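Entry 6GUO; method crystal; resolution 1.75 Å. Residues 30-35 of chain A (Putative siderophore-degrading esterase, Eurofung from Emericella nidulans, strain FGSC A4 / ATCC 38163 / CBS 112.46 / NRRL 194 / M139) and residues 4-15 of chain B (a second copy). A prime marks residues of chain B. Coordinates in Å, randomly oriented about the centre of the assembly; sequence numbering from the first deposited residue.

Chain A 30-35: PYQIDV
Chain B, residues 4-15: HWAFSPIQPGAA

Residues 31-35 of chain A form an extended strand, with phi between -97° and -129° and psi between 123° and 158°. Pro30 leads into it at -70/158. In chain B, residues 6-10 are also extended. A cis peptide bond precedes Pro12′, and a type II' beta turn runs from Pro12′ to Ala15′. The turn is closed by a weak backbone hydrogen bond, Ala15′ N to Pro12′ O, at 3.3 Å.

The two stretches run in the same general direction. The CA atoms of Tyr31 and Phe7′ lie 9.5 Å apart, and those of Asp34 and Gly13′ lie 6.6 Å apart. The backbones are therefore too far apart to pair as neighbouring strands, and side chains bridge the gap. Together the stretches bury 275 Å², both sides summed.

One hydrogen bond crosses between them. Ala14′ N donates to Asp34 OD1 at 3.0 Å, with an N-H...O angle of 160°. Asp34 has its CA-to-CB bond directed toward chain B, and its rotamer is m (chi1 -74°, chi2 -82°). This brings the carboxylate to the turn, where the amide of Ala14′ is available. The other carboxylate oxygen is held within chain A: Gln32 NE2 donates to Asp34 OD2 at 2.9 Å and 166°. An aspartate suits this place because its two oxygens accept one bond each, one from the partner chain and one from its own strand.

Gln32 is fully extended in chi1 and chi2 (178° and 180°, both t), with chi3 at -54°. Its CA-to-CB bond points sideways, but the end of the side chain comes nearer to chain B. NE2 lies 3.6 Å from Gly13′ C, a packing contact against the turn backbone. Gln32 has the largest area covered by the other stretch, 48 Å².

Gly13′ fits closely under Asp34, with its CA 3.7 Å from Asp34 OD1. An ideal CB here would lie 2.6 Å from Asp34 OD1, a clash. The backbone at 64/-135 also favours glycine through its positive phi. Ala14′, at -73/-15, carries a small methyl whose CB packs 3.6 Å from Asp34 OD1.

The remaining contacts are apolar or aliphatic. Ile10′ points its CA-to-CB bond toward chain A. With chi1 58° (p) and chi2 152° (t), its CD1 reaches 3.8 Å from Gln32 CG, so the aliphatic part of the glutamine meets a hydrocarbon partner. Ile33 has chi1 68° (p) and chi2 159° (t). Its CD1 approaches the edge of the Phe7′ ring, 4.4 Å from Phe7′ CE1. Phe7′ is m, with chi2 -106°.

Tyr31, also m with chi2 -77°, directs its CA-to-CB bond toward chain B. Its CE2 lies 4.4 Å from Trp5′ CZ3, which sits at the edge of the tyrosine ring. Trp5′ (chi1 -58°, m; chi2 103°) starts sideways, but its long indole reaches across. Tyr31 OH is hydrogen-bonded elsewhere in the structure, so this buried polar group is satisfied.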

# COMPACT_ATOMS: atom_id res chain seq x y z
N PRO A 30 3.80 -6.15 -26.47
CA PRO A 30 3.78 -7.21 -25.47
C PRO A 30 3.07 -6.79 -24.18
O PRO A 30 2.93 -5.60 -23.90
CB PRO A 30 5.27 -7.48 -25.19
CG PRO A 30 6.03 -6.73 -26.24
CD PRO A 30 5.15 -5.59 -26.64
N TYR A 31 2.61 -7.79 -23.43
CA TYR A 31 2.19 -7.60 -22.06
C TYR A 31 3.34 -7.99 -21.15
O TYR A 31 4.25 -8.72 -21.55
CB TYR A 31 0.97 -8.47 -21.76
CG TYR A 31 -0.28 -8.01 -22.46
CD1 TYR A 31 -1.00 -6.92 -22.00
CD2 TYR A 31 -0.74 -8.67 -23.60
CE1 TYR A 31 -2.15 -6.49 -22.64
CE2 TYR A 31 -1.89 -8.26 -24.25
CZ TYR A 31 -2.60 -7.17 -23.77
OH TYR A 31 -3.74 -6.74 -24.42
N GLN A 32 3.30 -7.47 -19.92
CA GLN A 32 4.24 -7.85 -18.88
C GLN A 32 3.41 -8.41 -17.74
O GLN A 32 2.50 -7.73 -17.26
CB GLN A 32 5.04 -6.63 -18.40
CG GLN A 32 6.02 -6.94 -17.27
CD GLN A 32 6.80 -5.71 -16.83
OE1 GLN A 32 7.42 -5.03 -17.65
NE2 GLN A 32 6.76 -5.42 -15.54
N ILE A 33 3.69 -9.64 -17.34
CA ILE A 33 3.05 -10.21 -16.16
C ILE A 33 4.07 -10.28 -15.03
O ILE A 33 5.19 -10.74 -15.24
CB ILE A 33 2.33 -11.55 -16.45
CG1 ILE A 33 3.29 -12.70 -16.78
CG2 ILE A 33 1.32 -11.38 -17.59
CD1 ILE A 33 2.67 -14.07 -16.57
N ASP A 34 3.70 -9.78 -13.86
CA ASP A 34 4.52 -9.89 -12.66
C ASP A 34 3.80 -10.86 -11.74
O ASP A 34 2.59 -10.75 -11.58
CB ASP A 34 4.69 -8.53 -11.97
CG ASP A 34 5.64 -7.61 -12.71
OD1 ASP A 34 6.87 -7.74 -12.54
OD2 ASP A 34 5.15 -6.73 -13.45
N VAL A 35 4.54 -11.80 -11.17
CA VAL A 35 3.99 -12.82 -10.29
C VAL A 35 4.78 -12.87 -8.99
O VAL A 35 6.00 -12.89 -9.01
CB VAL A 35 4.01 -14.21 -10.96
CG1 VAL A 35 3.35 -15.26 -10.06
CG2 VAL A 35 3.31 -14.16 -12.31
N HIS B 4 -0.34 -16.47 -31.61
CA HIS B 4 0.77 -17.25 -31.08
C HIS B 4 1.51 -16.42 -30.05
O HIS B 4 2.39 -15.62 -30.38
CB HIS B 4 1.63 -17.74 -32.22
CG HIS B 4 0.85 -18.51 -33.24
ND1 HIS B 4 0.89 -18.23 -34.59
CD2 HIS B 4 -0.08 -19.48 -33.08
CE1 HIS B 4 0.06 -19.04 -35.22
NE2 HIS B 4 -0.54 -19.81 -34.33
N TRP B 5 1.10 -16.61 -28.81
CA TRP B 5 1.68 -15.90 -27.68
C TRP B 5 3.02 -16.53 -27.35
O TRP B 5 3.13 -17.75 -27.29
CB TRP B 5 0.76 -15.98 -26.46
CG TRP B 5 -0.60 -15.43 -26.71
CD1 TRP B 5 -1.73 -16.15 -26.92
CD2 TRP B 5 -0.97 -14.06 -26.78
NE1 TRP B 5 -2.80 -15.30 -27.11
CE2 TRP B 5 -2.35 -14.01 -27.04
CE3 TRP B 5 -0.26 -12.85 -26.66
CZ2 TRP B 5 -3.05 -12.81 -27.17
CZ3 TRP B 5 -0.96 -11.66 -26.80
CH2 TRP B 5 -2.34 -11.64 -27.04
N ALA B 6 4.03 -15.69 -27.17
CA ALA B 6 5.36 -16.13 -26.82
C ALA B 6 5.69 -15.60 -25.44
O ALA B 6 5.76 -14.39 -25.26
CB ALA B 6 6.36 -15.61 -27.83
N PHE B 7 5.85 -16.50 -24.47
CA PHE B 7 6.28 -16.14 -23.11
C PHE B 7 7.80 -16.12 -23.06
O PHE B 7 8.45 -16.98 -23.65
CB PHE B 7 5.77 -17.16 -22.09
CG PHE B 7 4.30 -17.06 -21.80
CD1 PHE B 7 3.85 -16.52 -20.60
CD2 PHE B 7 3.36 -17.52 -22.72
CE1 PHE B 7 2.49 -16.42 -20.33
CE2 PHE B 7 2.00 -17.42 -22.46
CZ PHE B 7 1.57 -16.88 -21.26
N SER B 8 8.36 -15.13 -22.37
CA SER B 8 9.80 -15.11 -22.12
C SER B 8 10.08 -14.45 -20.77
O SER B 8 9.48 -13.42 -20.47
CB SER B 8 10.54 -14.39 -23.25
OG SER B 8 10.21 -13.02 -23.31
N PRO B 9 10.98 -15.04 -19.96
CA PRO B 9 11.32 -14.41 -18.68
C PRO B 9 11.99 -13.05 -18.88
O PRO B 9 12.76 -12.88 -19.83
CB PRO B 9 12.29 -15.39 -18.01
CG PRO B 9 12.44 -16.55 -18.91
CD PRO B 9 11.80 -16.25 -20.23
N ILE B 10 11.69 -12.10 -18.00
CA ILE B 10 12.33 -10.79 -18.03
C ILE B 10 12.74 -10.38 -16.62
O ILE B 10 12.11 -10.78 -15.64
CB ILE B 10 11.42 -9.70 -18.65
CG1 ILE B 10 10.09 -9.56 -17.90
CG2 ILE B 10 11.17 -10.00 -20.12
CD1 ILE B 10 9.49 -8.18 -17.98
N GLN B 11 13.81 -9.59 -16.55
CA GLN B 11 14.23 -8.95 -15.31
C GLN B 11 14.44 -7.46 -15.58
O GLN B 11 14.84 -7.09 -16.69
CB GLN B 11 15.52 -9.57 -14.78
CG GLN B 11 15.36 -11.00 -14.28
CD GLN B 11 15.99 -11.22 -12.92
OE1 GLN B 11 16.92 -12.01 -12.77
NE2 GLN B 11 15.48 -10.52 -11.91
N PRO B 12 14.19 -6.61 -14.58
CA PRO B 12 13.67 -6.90 -13.23
C PRO B 12 12.14 -6.88 -13.07
O PRO B 12 11.64 -7.09 -11.95
CB PRO B 12 14.32 -5.80 -12.39
CG PRO B 12 14.43 -4.64 -13.32
CD PRO B 12 14.61 -5.20 -14.70
N GLY B 13 11.39 -6.64 -14.15
CA GLY B 13 9.94 -6.46 -14.06
C GLY B 13 9.60 -5.21 -13.26
O GLY B 13 10.22 -4.17 -13.43
N ALA B 14 8.63 -5.34 -12.36
CA ALA B 14 8.20 -4.21 -11.52
C ALA B 14 9.21 -3.84 -10.42
O ALA B 14 9.11 -2.76 -9.84
CB ALA B 14 6.84 -4.50 -10.89
N ALA B 15 10.18 -4.72 -10.15
CA ALA B 15 11.21 -4.47 -9.13
C ALA B 15 12.40 -3.67 -9.69
O ALA B 15 13.55 -4.03 -9.46
CB ALA B 15 11.69 -5.79 -8.54